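Local coordinates for nucleoporin NUP159 (PDB 1XIP), which forms part of the yeast nuclear pore complex and, through its N-terminal beta-propeller domain, tethers the helicase Dbp5 for mRNA export, at residues 102-105 with 106-109; 307-310 with 311-314. All blocks are in the same frame, centred on the assembly; numbering follows the deposited sequence.

Contact 1: residues 102-105 with 106-109; sequences VSTR and NALY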
ATOM      1  N   VAL A 102     -14.894  -1.172   6.045  1.00 18.03           N
ATOM      2  CA  VAL A 102     -14.891  -0.500   4.766  1.00 17.41           C
ATOM      3  C   VAL A 102     -14.910   0.995   5.035  1.00 17.61           C
ATOM      4  O   VAL A 102     -15.733   1.486   5.789  1.00 17.46           O
ATOM      5  CB  VAL A 102     -16.100  -0.879   3.932  1.00 17.29           C
ATOM      6  CG1 VAL A 102     -16.203   0.025   2.687  1.00 16.60           C
ATOM      7  CG2 VAL A 102     -16.044  -2.366   3.525  1.00 17.53           C
ATOM      8  N   SER A 103     -14.002   1.716   4.405  1.00 17.75           N
ATOM      9  CA  SER A 103     -13.952   3.140   4.589  1.00 18.49           C
ATOM     10  C   SER A 103     -14.002   3.858   3.263  1.00 18.71           C
ATOM     11  O   SER A 103     -13.301   3.486   2.315  1.00 18.79           O
ATOM     12  CB  SER A 103     -12.684   3.512   5.316  1.00 18.51           C
ATOM     13  OG  SER A 103     -12.775   4.821   5.811  1.00 21.05           O
ATOM     14  N   THR A 104     -14.864   4.863   3.184  1.00 19.13           N
ATOM     15  CA  THR A 104     -14.759   5.879   2.137  1.00 19.61           C
ATOM     16  C   THR A 104     -13.917   7.037   2.677  1.00 20.13           C
ATOM     17  O   THR A 104     -13.325   6.946   3.756  1.00 19.77           O
ATOM     18  CB  THR A 104     -16.166   6.418   1.705  1.00 19.49           C
ATOM     19  OG1 THR A 104     -16.762   7.148   2.791  1.00 19.65           O
ATOM     20  CG2 THR A 104     -17.160   5.287   1.407  1.00 18.32           C
ATOM     21  N   ARG A 105     -13.896   8.138   1.940  1.00 21.18           N
ATOM     22  CA  ARG A 105     -13.219   9.335   2.392  1.00 22.49           C
ATOM     23  C   ARG A 105     -13.948   9.971   3.587  1.00 23.28           C
ATOM     24  O   ARG A 105     -13.318  10.642   4.428  1.00 23.30           O
ATOM     25  CB  ARG A 105     -13.083  10.327   1.236  1.00 22.63           C
ATOM     26  CG  ARG A 105     -11.749  10.221   0.490  1.00 25.24           C
ATOM     27  CD  ARG A 105     -11.815  10.528  -1.001  1.00 29.43           C
ATOM     28  NE  ARG A 105     -11.739  11.964  -1.340  1.00 35.52           N
ATOM     29  CZ  ARG A 105     -10.849  12.857  -0.840  1.00 38.08           C
ATOM     30  NH1 ARG A 105      -9.942  12.501   0.080  1.00 38.94           N
ATOM     31  NH2 ARG A 105     -10.878  14.120  -1.250  1.00 38.55           N
ATOM     32  N   ASN A 106     -15.260   9.735   3.679  1.00 23.85           N
ATOM     33  CA  ASN A 106     -16.103  10.478   4.618  1.00 24.57           C
ATOM     34  C   ASN A 106     -16.654   9.704   5.807  1.00 24.60           C
ATOM     35  O   ASN A 106     -17.074  10.320   6.803  1.00 24.73           O
ATOM     36  CB  ASN A 106     -17.231  11.170   3.866  1.00 25.01           C
ATOM     37  CG  ASN A 106     -16.711  12.059   2.764  1.00 27.47           C
ATOM     38  OD1 ASN A 106     -16.197  13.145   3.020  1.00 29.36           O
ATOM     39  ND2 ASN A 106     -16.788  11.572   1.518  1.00 31.22           N
ATOM     40  N   ALA A 107     -16.628   8.372   5.715  1.00 24.42           N
ATOM     41  CA  ALA A 107     -17.162   7.506   6.764  1.00 24.55           C
ATOM     42  C   ALA A 107     -16.548   6.107   6.771  1.00 24.45           C
ATOM     43  O   ALA A 107     -16.050   5.638   5.759  1.00 24.80           O
ATOM     44  CB  ALA A 107     -18.696   7.421   6.650  1.00 24.67           C
ATOM     45  N   LEU A 108     -16.607   5.454   7.930  1.00 24.28           N
ATOM     46  CA  LEU A 108     -16.113   4.094   8.142  1.00 23.86           C
ATOM     47  C   LEU A 108     -17.301   3.162   8.369  1.00 23.88           C
ATOM     48  O   LEU A 108     -18.256   3.539   9.062  1.00 24.40           O
ATOM     49  CB  LEU A 108     -15.236   4.083   9.389  1.00 23.65           C
ATOM     50  CG  LEU A 108     -14.090   3.090   9.646  1.00 24.41           C
ATOM     51  CD1 LEU A 108     -14.129   2.617  11.109  1.00 24.30           C
ATOM     52  CD2 LEU A 108     -14.047   1.902   8.702  1.00 23.24           C
ATOM     53  N   TYR A 109     -17.248   1.950   7.815  1.00 23.63           N
ATOM     54  CA  TYR A 109     -18.375   1.006   7.904  1.00 23.67           C
ATOM     55  C   TYR A 109     -17.918  -0.362   8.324  1.00 24.12           C
ATOM     56  O   TYR A 109     -16.781  -0.751   8.049  1.00 24.05           O
ATOM     57  CB  TYR A 109     -19.114   0.875   6.561  1.00 23.22           C
ATOM     58  CG  TYR A 109     -19.622   2.172   6.027  1.00 22.86           C
ATOM     59  CD1 TYR A 109     -20.777   2.757   6.550  1.00 22.48           C
ATOM     60  CD2 TYR A 109     -18.939   2.842   5.007  1.00 22.52           C
ATOM     61  CE1 TYR A 109     -21.244   3.972   6.075  1.00 21.81           C
ATOM     62  CE2 TYR A 109     -19.404   4.060   4.518  1.00 21.79           C
ATOM     63  CZ  TYR A 109     -20.556   4.615   5.063  1.00 22.35           C
ATOM     64  OH  TYR A 109     -21.021   5.809   4.597  1.00 23.47           O
TER

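Contact 2: residues 307-310 with 311-314; sequences IWDS and KQVI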
ATOM      1  N   ILE A 307      11.270  -5.602  -5.627  1.00 24.25           N
ATOM      2  CA  ILE A 307      11.623  -6.452  -4.502  1.00 24.63           C
ATOM      3  C   ILE A 307      12.752  -5.805  -3.682  1.00 25.08           C
ATOM      4  O   ILE A 307      13.755  -5.381  -4.238  1.00 25.29           O
ATOM      5  CB  ILE A 307      12.064  -7.826  -4.995  1.00 24.49           C
ATOM      6  CG1 ILE A 307      11.010  -8.436  -5.920  1.00 24.95           C
ATOM      7  CG2 ILE A 307      12.304  -8.746  -3.831  1.00 24.16           C
ATOM      8  CD1 ILE A 307      11.528  -9.641  -6.708  1.00 26.07           C
ATOM      9  N   TRP A 308      12.562  -5.725  -2.368  1.00 25.72           N
ATOM     10  CA  TRP A 308      13.577  -5.264  -1.436  1.00 26.31           C
ATOM     11  C   TRP A 308      13.940  -6.426  -0.514  1.00 27.49           C
ATOM     12  O   TRP A 308      13.065  -6.994   0.132  1.00 28.04           O
ATOM     13  CB  TRP A 308      13.020  -4.109  -0.612  1.00 25.89           C
ATOM     14  CG  TRP A 308      13.951  -3.649   0.451  1.00 24.97           C
ATOM     15  CD1 TRP A 308      13.890  -3.945   1.776  1.00 24.32           C
ATOM     16  CD2 TRP A 308      15.104  -2.817   0.278  1.00 22.71           C
ATOM     17  NE1 TRP A 308      14.933  -3.346   2.439  1.00 24.09           N
ATOM     18  CE2 TRP A 308      15.693  -2.650   1.539  1.00 21.29           C
ATOM     19  CE3 TRP A 308      15.708  -2.208  -0.831  1.00 22.61           C
ATOM     20  CZ2 TRP A 308      16.846  -1.903   1.734  1.00 21.08           C
ATOM     21  CZ3 TRP A 308      16.861  -1.464  -0.637  1.00 22.16           C
ATOM     22  CH2 TRP A 308      17.417  -1.318   0.638  1.00 20.63           C
ATOM     23  N   ASP A 309      15.216  -6.813  -0.434  1.00 28.55           N
ATOM     24  CA  ASP A 309      15.586  -7.983   0.373  1.00 29.28           C
ATOM     25  C   ASP A 309      16.064  -7.672   1.812  1.00 29.47           C
ATOM     26  O   ASP A 309      16.535  -8.569   2.506  1.00 29.79           O
ATOM     27  CB  ASP A 309      16.600  -8.858  -0.375  1.00 28.81           C
ATOM     28  CG  ASP A 309      18.043  -8.421  -0.284  1.00 30.58           C
ATOM     29  OD1 ASP A 309      18.310  -7.312   0.237  1.00 31.29           O
ATOM     30  OD2 ASP A 309      18.944  -9.168  -0.724  1.00 32.68           O
ATOM     31  N   SER A 310      15.928  -6.413   2.242  1.00 29.73           N
ATOM     32  CA  SER A 310      16.355  -5.971   3.576  1.00 29.91           C
ATOM     33  C   SER A 310      17.631  -5.109   3.500  1.00 29.84           C
ATOM     34  O   SER A 310      17.932  -4.357   4.416  1.00 30.44           O
ATOM     35  CB  SER A 310      16.558  -7.166   4.509  1.00 30.11           C
ATOM     36  OG  SER A 310      17.913  -7.561   4.509  1.00 31.71           O
ATOM     37  N   LYS A 311      18.377  -5.261   2.401  1.00 29.52           N
ATOM     38  CA  LYS A 311      19.650  -4.532   2.243  1.00 29.16           C
ATOM     39  C   LYS A 311      19.850  -3.865   0.873  1.00 28.39           C
ATOM     40  O   LYS A 311      20.595  -2.894   0.771  1.00 28.67           O
ATOM     41  CB  LYS A 311      20.836  -5.462   2.531  1.00 29.70           C
ATOM     42  CG  LYS A 311      20.876  -6.746   1.680  1.00 31.20           C
ATOM     43  CD  LYS A 311      22.306  -7.199   1.372  1.00 33.77           C
ATOM     44  CE  LYS A 311      22.390  -8.689   1.019  1.00 35.82           C
ATOM     45  NZ  LYS A 311      21.855  -8.979  -0.346  1.00 36.41           N
ATOM     46  N   GLN A 312      19.192  -4.402  -0.157  1.00 27.15           N
ATOM     47  CA  GLN A 312      19.279  -3.860  -1.500  1.00 26.25           C
ATOM     48  C   GLN A 312      18.086  -4.285  -2.346  1.00 26.12           C
ATOM     49  O   GLN A 312      17.305  -5.146  -1.940  1.00 25.74           O
ATOM     50  CB  GLN A 312      20.585  -4.282  -2.171  1.00 26.31           C
ATOM     51  CG  GLN A 312      20.574  -5.690  -2.768  1.00 26.38           C
ATOM     52  CD  GLN A 312      21.952  -6.319  -2.814  1.00 26.58           C
ATOM     53  OE1 GLN A 312      22.213  -7.285  -2.107  1.00 26.87           O
ATOM     54  NE2 GLN A 312      22.833  -5.775  -3.646  1.00 25.37           N
ATOM     55  N   VAL A 313      17.971  -3.675  -3.531  1.00 25.91           N
ATOM     56  CA  VAL A 313      16.916  -3.983  -4.491  1.00 25.84           C
ATOM     57  C   VAL A 313      17.344  -5.168  -5.326  1.00 26.65           C
ATOM     58  O   VAL A 313      18.499  -5.265  -5.707  1.00 26.29           O
ATOM     59  CB  VAL A 313      16.632  -2.768  -5.440  1.00 25.46           C
ATOM     60  CG1 VAL A 313      15.603  -3.123  -6.522  1.00 24.26           C
ATOM     61  CG2 VAL A 313      16.177  -1.569  -4.655  1.00 24.74           C
ATOM     62  N   ILE A 314      16.410  -6.061  -5.618  1.00 28.13           N
ATOM     63  CA  ILE A 314      16.711  -7.264  -6.385  1.00 30.17           C
ATOM     64  C   ILE A 314      15.949  -7.309  -7.686  1.00 31.52           C
ATOM     65  O   ILE A 314      14.729  -7.217  -7.708  1.00 32.00           O
ATOM     66  CB  ILE A 314      16.376  -8.497  -5.566  1.00 30.19           C
ATOM     67  CG1 ILE A 314      17.399  -8.678  -4.459  1.00 30.46           C
ATOM     68  CG2 ILE A 314      16.286  -9.746  -6.445  1.00 30.71           C
ATOM     69  CD1 ILE A 314      16.776  -9.250  -3.247  1.00 32.65           C
TER
HETATM   70  O   HOH W   1      12.910  -5.067  -8.050  1.00 17.47           O

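Contact 1: residues 102-105 with 106-109
Thr104 and Asn106 meet at the turn between two antiparallel strands. Thr104 OG1 accepts the backbone N of Asn106 at 3.1 Å. It also accepts the backbone N of Ala107, at 3.2 Å. Both bonds are bent. With chi1 at 67°, OG1 lies between the backbone N and the carbonyl carbon, turned to these two amides, while CG2 stands beside the backbone N. From there CG2 meets the Tyr109 ring edge near its plane, 4.0 Å from Tyr109 CE2. A valine here would still offer methyl groups, but would probably leave the amides of Asn106 and Ala107 without the acceptor that ties down the turn.

The tight part is the paired backbone and its buried side chains. Thr104 N bonds to Ala107 O at 2.9 Å. Val102 and Tyr109 form a hydrogen-bonded pair and point to one face of the sheet; Val102 N reaches Tyr109 O at 2.8 Å in a nearly straight bond (169°). The Tyr109 ring also meets the ring of Phe119, planes about 20° apart. Ser103 and Leu108, a non-hydrogen-bonded pair, point to the other face, and Leu108 CD2 lies 3.4 Å from Val102 O.

The looser side is the outer side of the turn, where exposed Asn106 lies against the Arg105 backbone. The Arg105 chain leads away toward Asp89 and Val129, where its polar contacts are weak. The bond from Thr104 OG1 to Asn106 N, two residues on, makes an ST turn at the tip of a beta hairpin, which joins the two middle strands of a four-stranded propeller blade.

Contact 2: residues 307-310 with 311-314
Asp309 OD1 is gripped by two backbone amides. Lys311 N donates to it at 3.0 Å, nearly in line with the C-O bond. Gln312 N donates to the same OD1 at 3.1 Å, on the syn side and 31° out of the carboxylate plane. The two amides come from opposite faces of that plane. The bond from Lys311 N, two residues on, makes an Asx turn. Asp309 has CG between its backbone N and carbonyl carbon (chi1 82°), which holds the carboxylate over the turn. The other oxygen, Asp309 OD2, uses its syn lone pair for a salt bridge with Lys311 NZ at 2.9 Å. The carboxylate is therefore held through both oxygens, which probably favours its charged form.

Next to the turn, on the strand side, Asp309 N bonds to Gln312 O at 3.1 Å, almost straight (176°). Ile314 N reaches Ile307 O, also at 3.1 Å. One water accepts from Ile307 N and donates to Ile314 O, so it bridges the backbones where they part.

Trp308 lies flat against the returning chain. Lys311 N and Gln312 O sit over one face of its ring, offset toward the rim. Val313 CG2 comes at the ring edge, in plane, 3.9 Å from Trp308 CE3.

Strand 306-308 lies at the rim of an antiparallel sheet, next to strand 292-299, where the backbone of Trp308 hydrogen-bonds to that of Asn295. Lys252 NZ donates a hydrogen bond to Lys311 O. Strand 313-316 runs parallel to strand 11-14, near the N-terminus, and the backbone of Val313 hydrogen-bonds to that of Glu12.

In the fold
Both contacts are tight turns that reverse the chain. Contact 1 joins antiparallel strands of one sheet, contact 2 strands of different sheets. They lie on opposite sides of the chain's centre, each centred about 17 Å from it, and their centres are about 34 Å apart. They share no strand. Both are mostly buried, with one exposed residue each, Asn106 and Lys311. In each, a side-chain oxygen from the residue opening the turn takes two amides. Contact 1 uses a neutral hydroxyl and sits inside one regular blade, with two bridged pairs. Contact 2 uses a carboxylate with a salt bridge, has a single bridge, and leads from a sheet edge toward strand 11-14, near the N-terminus.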